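Local coordinates for flagellar motor switch protein FliG (Thermotoga maritima, PDB 5TDY), which probably forms part of the switch complex at the base of the flagellar basal body, which responds to chemotaxis proteins and sets the direction of motor rotation, at residues B[81-84]-B[85-89]; B[58-61]-B[62-66]; B[4-8]-B[9-13]. All coordinates share one frame; numbering follows the deposited sequence.

Interaction 1. Residues B[81-84]-B[85-89]; sequences KVLE and KAFGP
Lys85, Ala86, Phe87 and Gly88 each donate a backbone N-H to the carbonyl four residues earlier, in the last turns of helix 75-87. The first of these bonds, Lys85 N to Lys81 O, is 3.0 Å long, and Phe87 N to Leu83 O is 2.9 Å. The last is less regular. Gly88 N reaches Glu84 O at 3.0 Å, but it sits above the carbonyl plane, 42° out of it. This is where the chain leaves the helix. Gly88 has a positive phi of 81°, a backbone shape in which a CB would press on the preceding carbonyl oxygen.

The polar end of Glu84 turns away from this bond, and its OE1 forms a salt bridge with Lys80. Its CG stands between the backbone N and the carbonyl carbon (chi1 80°), only 3.2 Å from Lys85 N. On another side of the helix, the stem of Lys85 passes Lys81 O, with CG 3.2 Å away.

The packing is modest. Leu83 CD2 touches Phe87 CD2 at 4.2 Å, and the two side chains cross at a slant. Ala86 CB lies 3.6 Å above the centre of one face of the Phe87 ring. Leu83 and Phe87 also touch helix 89-95, on Ala92 and Ile95. Gly88 is a glycine at the C' position, ending helix 75-87, and it is also the N-cap of helix 89-95.

Interaction 2. Residues B[58-61]-B[62-66]; sequences LEEF and LSLAK
Phe61 turns its CG anti to the backbone N (chi1 166°), and this carries the ring along the helix toward Ala65. Leu62 takes the other common choice, CG anti to the carbonyl carbon (chi1 -74°), which brings its CD2 branch up to the ring. Leu62 CD2 is 4.0 Å from Phe61 CD2. Ala65 CB lies over one face of the same ring, displaced toward the rim, and is 4.1 Å from Phe61 CZ. Phe61 and Ala65 are also joined through the backbone, by Ala65 N to Phe61 O at 2.9 Å.

Glu60 and Leu64 lie side by side and point the same way. Leu64 CD1 lies beside the extended Glu60 chain, 3.9 Å from Glu60 OE2. The carboxylate has stronger partners: OE1 forms a salt bridge with Lys11, and OE2 a hydrogen bond with an aromatic side chain of another protein. Leu64 N donates to Glu60 O at 3.0 Å, and Ser63 N to Glu59 O in a nearly straight bond (175°).

Phe61 also packs on Leu15 of helix 8-19. Phe61, Leu62 and Ala65 meet apolar side chains of the other protein. Phe61-Ala65 and Glu60-Leu64 keep i to i+4 spacing, in an amphipathic alpha-helix at a protein-protein interface.

Interaction 3. Residues B[4-8]-B[9-13]; sequences KKIDG and RRKAA
Asp7 and Arg9 set their flat groups steeply against each other, with the carboxylate and guanidinium planes 71° apart. Asp7 OD1 lies at the edge of the guanidinium, in its plane, 3.6 Å from Arg9 NH2. The salt bridge is made by Asp7 OD2, which takes Arg9 NE at 3.1 Å on its syn side. Arg9 N reaches the same oxygen from the opposite face of the carboxylate, at 2.8 Å and well above the plane. Two donors from one residue therefore grip OD2. Asp7 is the N-cap of helix 8-19, and its OD2 makes the capping bond to Arg9 N. Asp7 CG is anti to the backbone N (chi1 167°), which places the carboxylate at the N-terminal end of the helix. The helix bonds start at once, with Lys11 N to Asp7 O at 3.0 Å.

Ile6 packs against the same first turn. Its CG2 branch lies 3.5 Å from Lys11 CG and 3.8 Å from Arg10 CB. Lys11 bends at chi3 (-105°), and its CE passes Ile6 O. A water accepts from Lys5 NZ and Lys11 NZ and donates to Ile6 O. Lys11 NZ also forms a salt bridge with Glu60.

Arg10 NE forms a salt bridge with Glu53, and its NH1 and NH2 bond to the carbonyls of Ile46 and Arg48. Ile6 and Lys11 touch helix 51-66, while Arg9, Ala12 and Ala13 touch helix 33-44.

Along the chain the order is interaction 3, interaction 2, interaction 1, all within the all-helical FliG N-terminal domain. Interaction 3 starts helix 8-19, interaction 2 lies in the second half of helix 51-66, and interaction 1 ends helix 75-87. Interactions 2 and 3 have centres about 14 Å apart and touch through a salt bridge, Glu60 OE1 to Lys11 NZ at 2.7 Å. They join helices 8-19 and 51-66 on a side that binds the partner protein. Interaction 1 reaches that protein only by a long, weak ion pair of Lys85. Its nearest atoms are about 6 Å from interaction 2, without touching. It marks a helix-to-helix turn farther along the chain, its centre about 27 Å from that of interaction 3.

Interaction 1. Residues B[81-84]-B[85-89]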
loop_
_atom_site.group_PDB
_atom_site.type_symbol
_atom_site.label_atom_id
_atom_site.label_comp_id
_atom_site.label_asym_id
_atom_site.label_seq_id
_atom_site.Cartn_x
_atom_site.Cartn_y
_atom_site.Cartn_z
ATOM N N LYS B 81 12.510 3.166 -11.984
ATOM C CA LYS B 81 11.972 3.658 -10.719
ATOM C C LYS B 81 12.915 3.367 -9.563
ATOM O O LYS B 81 13.114 4.220 -8.691
ATOM C CB LYS B 81 10.596 3.045 -10.462
ATOM C CG LYS B 81 9.513 3.649 -11.330
ATOM C CD LYS B 81 8.500 2.615 -11.755
ATOM C CE LYS B 81 7.545 2.236 -10.647
ATOM N NZ LYS B 81 6.726 1.046 -11.061
ATOM N N VAL B 82 13.504 2.170 -9.538
ATOM C CA VAL B 82 14.482 1.829 -8.510
ATOM C C VAL B 82 15.658 2.800 -8.539
ATOM O O VAL B 82 16.042 3.365 -7.507
ATOM C CB VAL B 82 14.952 0.375 -8.687
ATOM C CG1 VAL B 82 16.078 0.074 -7.716
ATOM C CG2 VAL B 82 13.784 -0.589 -8.457
ATOM N N LEU B 83 16.244 3.012 -9.725
ATOM C CA LEU B 83 17.424 3.871 -9.824
ATOM C C LEU B 83 17.126 5.298 -9.387
ATOM O O LEU B 83 17.922 5.910 -8.668
ATOM C CB LEU B 83 17.963 3.876 -11.254
ATOM C CG LEU B 83 18.648 2.596 -11.698
ATOM C CD1 LEU B 83 18.956 2.691 -13.188
ATOM C CD2 LEU B 83 19.882 2.346 -10.849
ATOM N N GLU B 84 16.001 5.858 -9.831
ATOM C CA GLU B 84 15.713 7.253 -9.497
ATOM C C GLU B 84 15.338 7.418 -8.024
ATOM O O GLU B 84 15.683 8.435 -7.412
ATOM C CB GLU B 84 14.628 7.825 -10.428
ATOM C CG GLU B 84 13.192 7.461 -10.099
ATOM C CD GLU B 84 12.217 7.846 -11.218
ATOM O OE1 GLU B 84 12.615 8.618 -12.113
ATOM O OE2 GLU B 84 11.058 7.381 -11.198
ATOM N N LYS B 85 14.670 6.431 -7.423
ATOM C CA LYS B 85 14.424 6.510 -5.983
ATOM C C LYS B 85 15.711 6.341 -5.184
ATOM O O LYS B 85 15.885 6.970 -4.129
ATOM C CB LYS B 85 13.402 5.458 -5.562
ATOM C CG LYS B 85 11.990 5.741 -6.049
ATOM C CD LYS B 85 11.083 4.550 -5.733
ATOM C CE LYS B 85 9.712 4.694 -6.393
ATOM N NZ LYS B 85 8.982 5.863 -5.850
ATOM N N ALA B 86 16.625 5.493 -5.663
ATOM C CA ALA B 86 17.832 5.240 -4.886
ATOM C C ALA B 86 18.836 6.383 -4.995
ATOM O O ALA B 86 19.452 6.768 -3.998
ATOM C CB ALA B 86 18.481 3.934 -5.332
ATOM N N PHE B 87 19.011 6.937 -6.186
ATOM C CA PHE B 87 20.148 7.793 -6.468
ATOM C C PHE B 87 19.780 9.122 -7.102
ATOM O O PHE B 87 20.659 9.984 -7.229
ATOM C CB PHE B 87 21.135 7.066 -7.400
ATOM C CG PHE B 87 21.558 5.713 -6.895
ATOM C CD1 PHE B 87 22.269 5.596 -5.704
ATOM C CD2 PHE B 87 21.250 4.558 -7.603
ATOM C CE1 PHE B 87 22.658 4.344 -5.225
ATOM C CE2 PHE B 87 21.644 3.302 -7.125
ATOM C CZ PHE B 87 22.349 3.198 -5.945
ATOM N N GLY B 88 18.530 9.314 -7.516
ATOM C CA GLY B 88 18.176 10.460 -8.316
ATOM C C GLY B 88 18.538 10.201 -9.763
ATOM O O GLY B 88 19.441 9.414 -10.063
ATOM N N PRO B 89 17.825 10.847 -10.691
ATOM C CA PRO B 89 18.044 10.550 -12.121
ATOM C C PRO B 89 19.394 11.003 -12.666
ATOM O O PRO B 89 19.932 10.348 -13.569
ATOM C CB PRO B 89 16.880 11.281 -12.814
ATOM C CG PRO B 89 16.432 12.325 -11.832
ATOM C CD PRO B 89 16.671 11.737 -10.472
#

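Interaction 2. Residues B[58-61]-B[62-66]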
loop_
_atom_site.group_PDB
_atom_site.type_symbol
_atom_site.label_atom_id
_atom_site.label_comp_id
_atom_site.label_asym_id
_atom_site.label_seq_id
_atom_site.Cartn_x
_atom_site.Cartn_y
_atom_site.Cartn_z
ATOM N N LEU B 58 1.453 1.870 2.208
ATOM C CA LEU B 58 1.038 1.695 0.821
ATOM C C LEU B 58 2.095 0.939 0.017
ATOM O O LEU B 58 1.760 0.076 -0.802
ATOM C CB LEU B 58 0.738 3.056 0.197
ATOM C CG LEU B 58 -0.555 3.693 0.720
ATOM C CD1 LEU B 58 -0.787 5.059 0.078
ATOM C CD2 LEU B 58 -1.754 2.783 0.484
ATOM N N GLU B 59 3.379 1.229 0.260
ATOM C CA GLU B 59 4.451 0.540 -0.469
ATOM C C GLU B 59 4.481 -0.951 -0.164
ATOM O O GLU B 59 4.605 -1.776 -1.081
ATOM C CB GLU B 59 5.803 1.171 -0.140
ATOM C CG GLU B 59 6.039 2.418 -0.959
ATOM C CD GLU B 59 6.992 3.366 -0.305
ATOM O OE1 GLU B 59 7.139 4.491 -0.824
ATOM O OE2 GLU B 59 7.595 2.984 0.720
ATOM N N GLU B 60 4.387 -1.314 1.118
ATOM C CA GLU B 60 4.353 -2.724 1.486
ATOM C C GLU B 60 3.099 -3.401 0.942
ATOM O O GLU B 60 3.168 -4.522 0.422
ATOM C CB GLU B 60 4.436 -2.880 3.012
ATOM C CG GLU B 60 4.558 -4.352 3.433
ATOM C CD GLU B 60 4.563 -4.589 4.945
ATOM O OE1 GLU B 60 4.793 -3.654 5.737
ATOM O OE2 GLU B 60 4.342 -5.747 5.352
ATOM N N PHE B 61 1.947 -2.733 1.036
ATOM C CA PHE B 61 0.717 -3.313 0.507
ATOM C C PHE B 61 0.854 -3.681 -0.966
ATOM O O PHE B 61 0.425 -4.761 -1.386
ATOM C CB PHE B 61 -0.465 -2.358 0.652
ATOM C CG PHE B 61 -1.639 -2.795 -0.173
ATOM C CD1 PHE B 61 -2.439 -3.849 0.254
ATOM C CD2 PHE B 61 -1.886 -2.232 -1.413
ATOM C CE1 PHE B 61 -3.511 -4.303 -0.538
ATOM C CE2 PHE B 61 -2.946 -2.676 -2.204
ATOM C CZ PHE B 61 -3.758 -3.701 -1.764
ATOM N N LEU B 62 1.405 -2.762 -1.780
ATOM C CA LEU B 62 1.491 -2.997 -3.220
ATOM C C LEU B 62 2.404 -4.176 -3.544
ATOM O O LEU B 62 2.063 -5.021 -4.388
ATOM C CB LEU B 62 1.975 -1.728 -3.929
ATOM C CG LEU B 62 0.915 -0.615 -4.027
ATOM C CD1 LEU B 62 1.505 0.665 -4.592
ATOM C CD2 LEU B 62 -0.289 -1.049 -4.863
ATOM N N SER B 63 3.579 -4.231 -2.896
ATOM C CA SER B 63 4.484 -5.376 -3.025
ATOM C C SER B 63 3.771 -6.687 -2.690
ATOM O O SER B 63 3.846 -7.659 -3.448
ATOM C CB SER B 63 5.713 -5.148 -2.124
ATOM O OG SER B 63 6.499 -6.326 -1.922
ATOM N N LEU B 64 3.032 -6.723 -1.575
ATOM C CA LEU B 64 2.317 -7.948 -1.206
ATOM C C LEU B 64 1.241 -8.309 -2.228
ATOM O O LEU B 64 1.095 -9.482 -2.595
ATOM C CB LEU B 64 1.694 -7.813 0.189
ATOM C CG LEU B 64 2.656 -7.707 1.377
ATOM C CD1 LEU B 64 1.943 -7.350 2.711
ATOM C CD2 LEU B 64 3.435 -9.009 1.513
ATOM N N ALA B 65 0.487 -7.316 -2.711
ATOM C CA ALA B 65 -0.595 -7.601 -3.655
ATOM C C ALA B 65 -0.071 -8.121 -4.983
ATOM O O ALA B 65 -0.745 -8.919 -5.643
ATOM C CB ALA B 65 -1.440 -6.349 -3.879
ATOM N N LYS B 66 1.120 -7.691 -5.399
ATOM C CA LYS B 66 1.678 -8.167 -6.657
ATOM C C LYS B 66 2.395 -9.504 -6.524
ATOM O O LYS B 66 2.760 -10.093 -7.551
ATOM C CB LYS B 66 2.634 -7.116 -7.236
ATOM C CG LYS B 66 1.895 -5.884 -7.740
ATOM C CD LYS B 66 2.809 -4.695 -7.968
ATOM C CE LYS B 66 2.061 -3.385 -7.720
ATOM N NZ LYS B 66 2.867 -2.187 -8.089
#

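Interaction 3. Residues B[4-8]-B[9-13]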
loop_
_atom_site.group_PDB
_atom_site.type_symbol
_atom_site.label_atom_id
_atom_site.label_comp_id
_atom_site.label_asym_id
_atom_site.label_seq_id
_atom_site.Cartn_x
_atom_site.Cartn_y
_atom_site.Cartn_z
ATOM N N LYS B 4 8.523 4.318 12.604
ATOM C CA LYS B 4 9.202 3.676 11.483
ATOM C C LYS B 4 8.790 2.189 11.465
ATOM O O LYS B 4 8.421 1.666 10.401
ATOM C CB LYS B 4 10.732 3.904 11.575
ATOM C CG LYS B 4 11.687 2.777 11.148
ATOM C CD LYS B 4 11.367 2.157 9.773
ATOM C CE LYS B 4 11.311 3.161 8.636
ATOM N NZ LYS B 4 11.130 2.450 7.323
ATOM N N LYS B 5 8.850 1.496 12.610
ATOM C CA LYS B 5 8.384 0.114 12.704
ATOM C C LYS B 5 6.922 0.118 13.152
ATOM O O LYS B 5 6.616 0.514 14.283
ATOM C CB LYS B 5 9.255 -0.706 13.659
ATOM C CG LYS B 5 9.334 -2.197 13.298
ATOM C CD LYS B 5 8.016 -2.939 13.495
ATOM C CE LYS B 5 8.166 -4.438 13.311
ATOM N NZ LYS B 5 8.161 -4.837 11.867
ATOM N N ILE B 6 6.036 -0.380 12.289
ATOM C CA ILE B 6 4.590 -0.285 12.469
ATOM C C ILE B 6 4.028 -1.664 12.799
ATOM O O ILE B 6 4.308 -2.642 12.098
ATOM C CB ILE B 6 3.920 0.291 11.210
ATOM C CG1 ILE B 6 4.626 1.586 10.794
ATOM C CG2 ILE B 6 2.415 0.512 11.445
ATOM C CD1 ILE B 6 4.359 2.014 9.368
ATOM N N ASP B 7 3.222 -1.735 13.852
ATOM C CA ASP B 7 2.533 -2.968 14.215
ATOM C C ASP B 7 1.535 -3.361 13.123
ATOM O O ASP B 7 0.979 -2.510 12.429
ATOM C CB ASP B 7 1.838 -2.764 15.565
ATOM C CG ASP B 7 0.845 -3.851 15.897
ATOM O OD1 ASP B 7 1.266 -4.910 16.406
ATOM O OD2 ASP B 7 -0.357 -3.636 15.663
ATOM N N GLY B 8 1.353 -4.670 12.929
ATOM C CA GLY B 8 0.526 -5.138 11.825
ATOM C C GLY B 8 -0.931 -4.726 11.942
ATOM O O GLY B 8 -1.634 -4.604 10.933
ATOM N N ARG B 9 -1.409 -4.511 13.167
ATOM C CA ARG B 9 -2.777 -4.044 13.347
ATOM C C ARG B 9 -2.925 -2.611 12.854
ATOM O O ARG B 9 -3.900 -2.277 12.169
ATOM C CB ARG B 9 -3.177 -4.162 14.819
ATOM C CG ARG B 9 -3.317 -5.602 15.331
ATOM C CD ARG B 9 -3.451 -5.631 16.851
ATOM N NE ARG B 9 -2.177 -5.333 17.510
ATOM C CZ ARG B 9 -2.018 -5.187 18.824
ATOM N NH1 ARG B 9 -3.059 -5.303 19.641
ATOM N NH2 ARG B 9 -0.818 -4.919 19.323
ATOM N N ARG B 10 -1.951 -1.756 13.175
ATOM C CA ARG B 10 -1.986 -0.379 12.702
ATOM C C ARG B 10 -1.832 -0.298 11.183
ATOM O O ARG B 10 -2.436 0.572 10.538
ATOM C CB ARG B 10 -0.901 0.433 13.396
ATOM C CG ARG B 10 -0.864 1.872 12.965
ATOM C CD ARG B 10 -0.017 2.717 13.886
ATOM N NE ARG B 10 0.009 4.107 13.428
ATOM C CZ ARG B 10 -0.921 5.007 13.733
ATOM N NH1 ARG B 10 -1.944 4.665 14.505
ATOM N NH2 ARG B 10 -0.822 6.246 13.276
ATOM N N LYS B 11 -0.998 -1.165 10.599
ATOM C CA LYS B 11 -0.877 -1.186 9.142
ATOM C C LYS B 11 -2.233 -1.418 8.487
ATOM O O LYS B 11 -2.616 -0.697 7.562
ATOM C CB LYS B 11 0.117 -2.257 8.697
ATOM C CG LYS B 11 1.565 -1.922 9.027
ATOM C CD LYS B 11 2.512 -2.738 8.188
ATOM C CE LYS B 11 3.147 -3.838 8.987
ATOM N NZ LYS B 11 4.439 -4.212 8.358
ATOM N N ALA B 12 -2.983 -2.412 8.961
ATOM C CA ALA B 12 -4.302 -2.658 8.381
ATOM C C ALA B 12 -5.219 -1.451 8.565
ATOM O O ALA B 12 -6.008 -1.124 7.678
ATOM C CB ALA B 12 -4.934 -3.911 8.998
ATOM N N ALA B 13 -5.135 -0.780 9.717
ATOM C CA ALA B 13 -5.991 0.374 9.949
ATOM C C ALA B 13 -5.614 1.531 9.030
ATOM O O ALA B 13 -6.494 2.222 8.504
ATOM C CB ALA B 13 -5.922 0.798 11.419
HETATM O O HOH W 1 6.239 -3.826 10.134
#